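Local coordinates for adhesion G-protein coupled receptor G6 (Danio rerio, PDB 6V55) that is an adhesion G-protein coupled receptor associated with myelination, whose calcium-binding extracellular region probably takes part in cell adhesion and in control of receptor signalling, at residues Thr602-Ser613 against Thr633-Asp641. Numbering follows the deposited sequence.
Sequences TISSKNLVVGVS and TTDPQIDFD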
loop_
_atom_site.group_PDB
_atom_site.type_symbol
_atom_site.label_atom_id
_atom_site.label_comp_id
_atom_site.label_asym_id
_atom_site.label_seq_id
_atom_site.Cartn_x
_atom_site.Cartn_y
_atom_site.Cartn_z
ATOM N N THR A 602 37.042 -14.279 10.574
ATOM C CA THR A 602 35.913 -14.498 11.464
ATOM C C THR A 602 34.613 -14.206 10.721
ATOM O O THR A 602 34.513 -13.203 10.007
ATOM C CB THR A 602 36.055 -13.608 12.686
ATOM O OG1 THR A 602 37.398 -13.699 13.194
ATOM C CG2 THR A 602 35.135 -14.028 13.741
ATOM N N ILE A 603 33.625 -15.094 10.851
ATOM C CA ILE A 603 32.314 -14.898 10.234
ATOM C C ILE A 603 31.261 -14.868 11.330
ATOM O O ILE A 603 31.030 -15.878 12.000
ATOM C CB ILE A 603 31.978 -15.981 9.205
ATOM C CG1 ILE A 603 32.936 -15.913 8.029
ATOM C CG2 ILE A 603 30.609 -15.735 8.692
ATOM C CD1 ILE A 603 33.781 -17.067 7.998
ATOM N N SER A 604 30.618 -13.726 11.504
ATOM C CA SER A 604 29.699 -13.536 12.609
ATOM C C SER A 604 28.250 -13.517 12.144
ATOM O O SER A 604 27.937 -13.251 10.976
ATOM C CB SER A 604 29.998 -12.231 13.354
ATOM O OG SER A 604 29.397 -12.228 14.639
ATOM N N SER A 605 27.368 -13.787 13.098
ATOM C CA SER A 605 25.930 -13.652 12.931
ATOM C C SER A 605 25.346 -13.419 14.317
ATOM O O SER A 605 26.092 -13.279 15.292
ATOM C CB SER A 605 25.342 -14.894 12.276
ATOM O OG SER A 605 25.568 -15.999 13.131
ATOM N N LYS A 606 24.009 -13.413 14.411
ATOM C CA LYS A 606 23.356 -13.131 15.687
ATOM C C LYS A 606 23.561 -14.264 16.695
ATOM O O LYS A 606 23.952 -13.999 17.835
ATOM C CB LYS A 606 21.871 -12.833 15.464
ATOM C CG LYS A 606 21.145 -12.230 16.688
ATOM C CD LYS A 606 19.683 -12.745 16.782
ATOM C CE LYS A 606 19.096 -12.683 18.206
ATOM N NZ LYS A 606 19.206 -13.980 18.957
ATOM N N ASN A 607 23.393 -15.528 16.285
ATOM C CA ASN A 607 23.548 -16.646 17.218
ATOM C C ASN A 607 24.736 -17.567 16.925
ATOM O O ASN A 607 24.833 -18.640 17.542
ATOM C CB ASN A 607 22.285 -17.506 17.249
ATOM C CG ASN A 607 21.052 -16.713 17.545
ATOM O OD1 ASN A 607 20.908 -16.144 18.631
ATOM N ND2 ASN A 607 20.127 -16.687 16.585
ATOM N N LEU A 608 25.633 -17.195 16.008
ATOM C CA LEU A 608 26.686 -18.092 15.546
ATOM C C LEU A 608 27.861 -17.281 15.028
ATOM O O LEU A 608 27.706 -16.495 14.089
ATOM C CB LEU A 608 26.189 -19.006 14.428
ATOM C CG LEU A 608 27.252 -19.963 13.883
ATOM C CD1 LEU A 608 27.654 -20.979 14.920
ATOM C CD2 LEU A 608 26.808 -20.650 12.614
ATOM N N VAL A 609 29.037 -17.493 15.609
ATOM C CA VAL A 609 30.269 -16.941 15.063
ATOM C C VAL A 609 31.241 -18.089 14.837
ATOM O O VAL A 609 31.358 -18.982 15.688
ATOM C CB VAL A 609 30.852 -15.837 15.968
ATOM C CG1 VAL A 609 30.965 -16.264 17.432
ATOM C CG2 VAL A 609 32.150 -15.340 15.436
ATOM N N VAL A 610 31.830 -18.150 13.635
ATOM C CA VAL A 610 32.826 -19.176 13.334
ATOM C C VAL A 610 34.093 -18.466 12.892
ATOM O O VAL A 610 34.058 -17.361 12.337
ATOM C CB VAL A 610 32.380 -20.235 12.280
ATOM C CG1 VAL A 610 31.042 -20.891 12.669
ATOM C CG2 VAL A 610 32.332 -19.697 10.851
ATOM N N GLY A 611 35.223 -19.079 13.196
ATOM C CA GLY A 611 36.502 -18.450 12.919
ATOM C C GLY A 611 37.530 -19.485 12.542
ATOM O O GLY A 611 37.494 -20.626 13.011
ATOM N N VAL A 612 38.431 -19.091 11.660
ATOM C CA VAL A 612 39.589 -19.891 11.310
ATOM C C VAL A 612 40.792 -18.998 11.525
ATOM O O VAL A 612 40.697 -17.774 11.381
ATOM C CB VAL A 612 39.539 -20.402 9.861
ATOM C CG1 VAL A 612 38.640 -21.596 9.775
ATOM C CG2 VAL A 612 39.007 -19.320 8.950
ATOM N N SER A 613 41.908 -19.605 11.929
ATOM C CA SER A 613 43.196 -18.926 12.001
ATOM C C SER A 613 44.286 -19.929 11.665
ATOM O O SER A 613 44.134 -21.132 11.905
ATOM C CB SER A 613 43.467 -18.320 13.377
ATOM O OG SER A 613 43.827 -19.319 14.311
ATOM N N THR A 633 27.606 -4.132 21.023
ATOM C CA THR A 633 27.521 -5.016 19.875
ATOM C C THR A 633 26.515 -6.088 20.261
ATOM O O THR A 633 26.417 -6.455 21.434
ATOM C CB THR A 633 28.903 -5.613 19.540
ATOM O OG1 THR A 633 29.856 -4.553 19.385
ATOM C CG2 THR A 633 28.901 -6.455 18.235
ATOM N N THR A 634 25.711 -6.530 19.303
ATOM C CA THR A 634 24.751 -7.582 19.592
ATOM C C THR A 634 25.246 -8.972 19.191
ATOM O O THR A 634 24.679 -9.975 19.649
ATOM C CB THR A 634 23.403 -7.241 18.922
ATOM O OG1 THR A 634 22.354 -8.041 19.481
ATOM C CG2 THR A 634 23.443 -7.387 17.406
ATOM N N ASP A 635 26.346 -9.058 18.395
ATOM C CA ASP A 635 26.851 -10.306 17.845
ATOM C C ASP A 635 28.143 -10.717 18.530
ATOM O O ASP A 635 28.959 -9.854 18.876
ATOM C CB ASP A 635 27.096 -10.183 16.338
ATOM C CG ASP A 635 25.795 -10.108 15.545
ATOM O OD1 ASP A 635 24.714 -10.117 16.169
ATOM O OD2 ASP A 635 25.834 -10.042 14.307
ATOM N N PRO A 636 28.357 -12.013 18.753
ATOM C CA PRO A 636 29.591 -12.441 19.417
ATOM C C PRO A 636 30.775 -12.462 18.457
ATOM O O PRO A 636 30.630 -12.701 17.254
ATOM C CB PRO A 636 29.250 -13.846 19.936
ATOM C CG PRO A 636 28.141 -14.319 19.073
ATOM C CD PRO A 636 27.377 -13.112 18.642
ATOM N N GLN A 637 31.954 -12.188 19.016
ATOM C CA GLN A 637 33.210 -12.089 18.283
ATOM C C GLN A 637 34.200 -13.133 18.800
ATOM O O GLN A 637 33.958 -13.807 19.801
ATOM C CB GLN A 637 33.804 -10.686 18.432
ATOM C CG GLN A 637 34.498 -10.108 17.211
ATOM C CD GLN A 637 34.907 -8.666 17.455
ATOM O OE1 GLN A 637 34.267 -7.960 18.244
ATOM N NE2 GLN A 637 35.978 -8.220 16.792
ATOM N N ILE A 638 35.336 -13.268 18.116
ATOM C CA ILE A 638 36.346 -14.254 18.476
ATOM C C ILE A 638 37.663 -13.541 18.742
ATOM O O ILE A 638 38.186 -12.842 17.866
ATOM C CB ILE A 638 36.520 -15.326 17.393
ATOM C CG1 ILE A 638 35.289 -16.208 17.340
ATOM C CG2 ILE A 638 37.727 -16.222 17.688
ATOM C CD1 ILE A 638 35.321 -17.167 16.175
ATOM N N ASP A 639 38.192 -13.719 19.954
ATOM C CA ASP A 639 39.566 -13.369 20.296
ATOM C C ASP A 639 40.444 -14.591 20.037
ATOM O O ASP A 639 40.236 -15.647 20.646
ATOM C CB ASP A 639 39.633 -12.947 21.763
ATOM C CG ASP A 639 40.867 -12.118 22.107
ATOM O OD1 ASP A 639 41.979 -12.370 21.577
ATOM O OD2 ASP A 639 40.717 -11.215 22.960
ATOM N N PHE A 640 41.440 -14.446 19.163
ATOM C CA PHE A 640 42.279 -15.580 18.790
ATOM C C PHE A 640 43.543 -15.715 19.630
ATOM O O PHE A 640 44.204 -16.757 19.565
ATOM C CB PHE A 640 42.689 -15.473 17.321
ATOM C CG PHE A 640 41.596 -15.836 16.351
ATOM C CD1 PHE A 640 40.845 -14.838 15.733
ATOM C CD2 PHE A 640 41.330 -17.171 16.045
ATOM C CE1 PHE A 640 39.855 -15.159 14.842
ATOM C CE2 PHE A 640 40.331 -17.507 15.138
ATOM C CZ PHE A 640 39.594 -16.501 14.542
ATOM N N ASP A 641 43.921 -14.687 20.380
ATOM C CA ASP A 641 45.206 -14.659 21.065
ATOM C C ASP A 641 45.086 -14.759 22.571
ATOM O O ASP A 641 45.833 -15.503 23.199
ATOM C CB ASP A 641 45.958 -13.369 20.712
ATOM C CG ASP A 641 46.261 -13.251 19.224
ATOM O OD1 ASP A 641 46.058 -14.242 18.481
ATOM O OD2 ASP A 641 46.699 -12.157 18.795
#
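Phe640 turns the edge of its ring to Gly611, CZ lying 4.0 Å from Gly611 CA; Phe640 CZ and Ile638 CD1 both close in on the side of the glycine where a CB would point. The hydroxyl of Thr602 meets the same ring at its edge, OG1 lying 3.3 Å from Phe640 CE1, while Ser613 CB comes in obliquely, 3.6 Å from Phe640 CD2. Ile638 CG2, two residues earlier in the same segment, lies over the centre of one ring face. The other branch of Ile638 reaches toward strand 608-613: CG1 stands anti to the carbonyl carbon (chi1 -69°) and the chain is extended beyond it, which carries CD1 to 3.5 Å from Gly611 N and 3.7 Å from Val609 CG2. Val609 straddles the Pro636 carbonyl, with CG1 3.8 Å from Pro636 CG. That carbonyl oxygen is taken by Ser604 OG as donor at 2.9 Å, the C=O...donor angle of 153° indicating a fairly direct approach, tilted somewhat from the carbonyl plane. A serine in place of Phe640 would probably open a gap beside Gly611 and leave Ile638 CG2 without its aromatic partner. Strands 608-613 and 637-639 run at 35° with axes 7.2 Å apart, evidence of face-to-face packing between two sheets; together with helix 555-568, which packs against Ile603 and Leu608 on the other face of their sheet, this is consistent with the beta-sandwich of a GAIN domain.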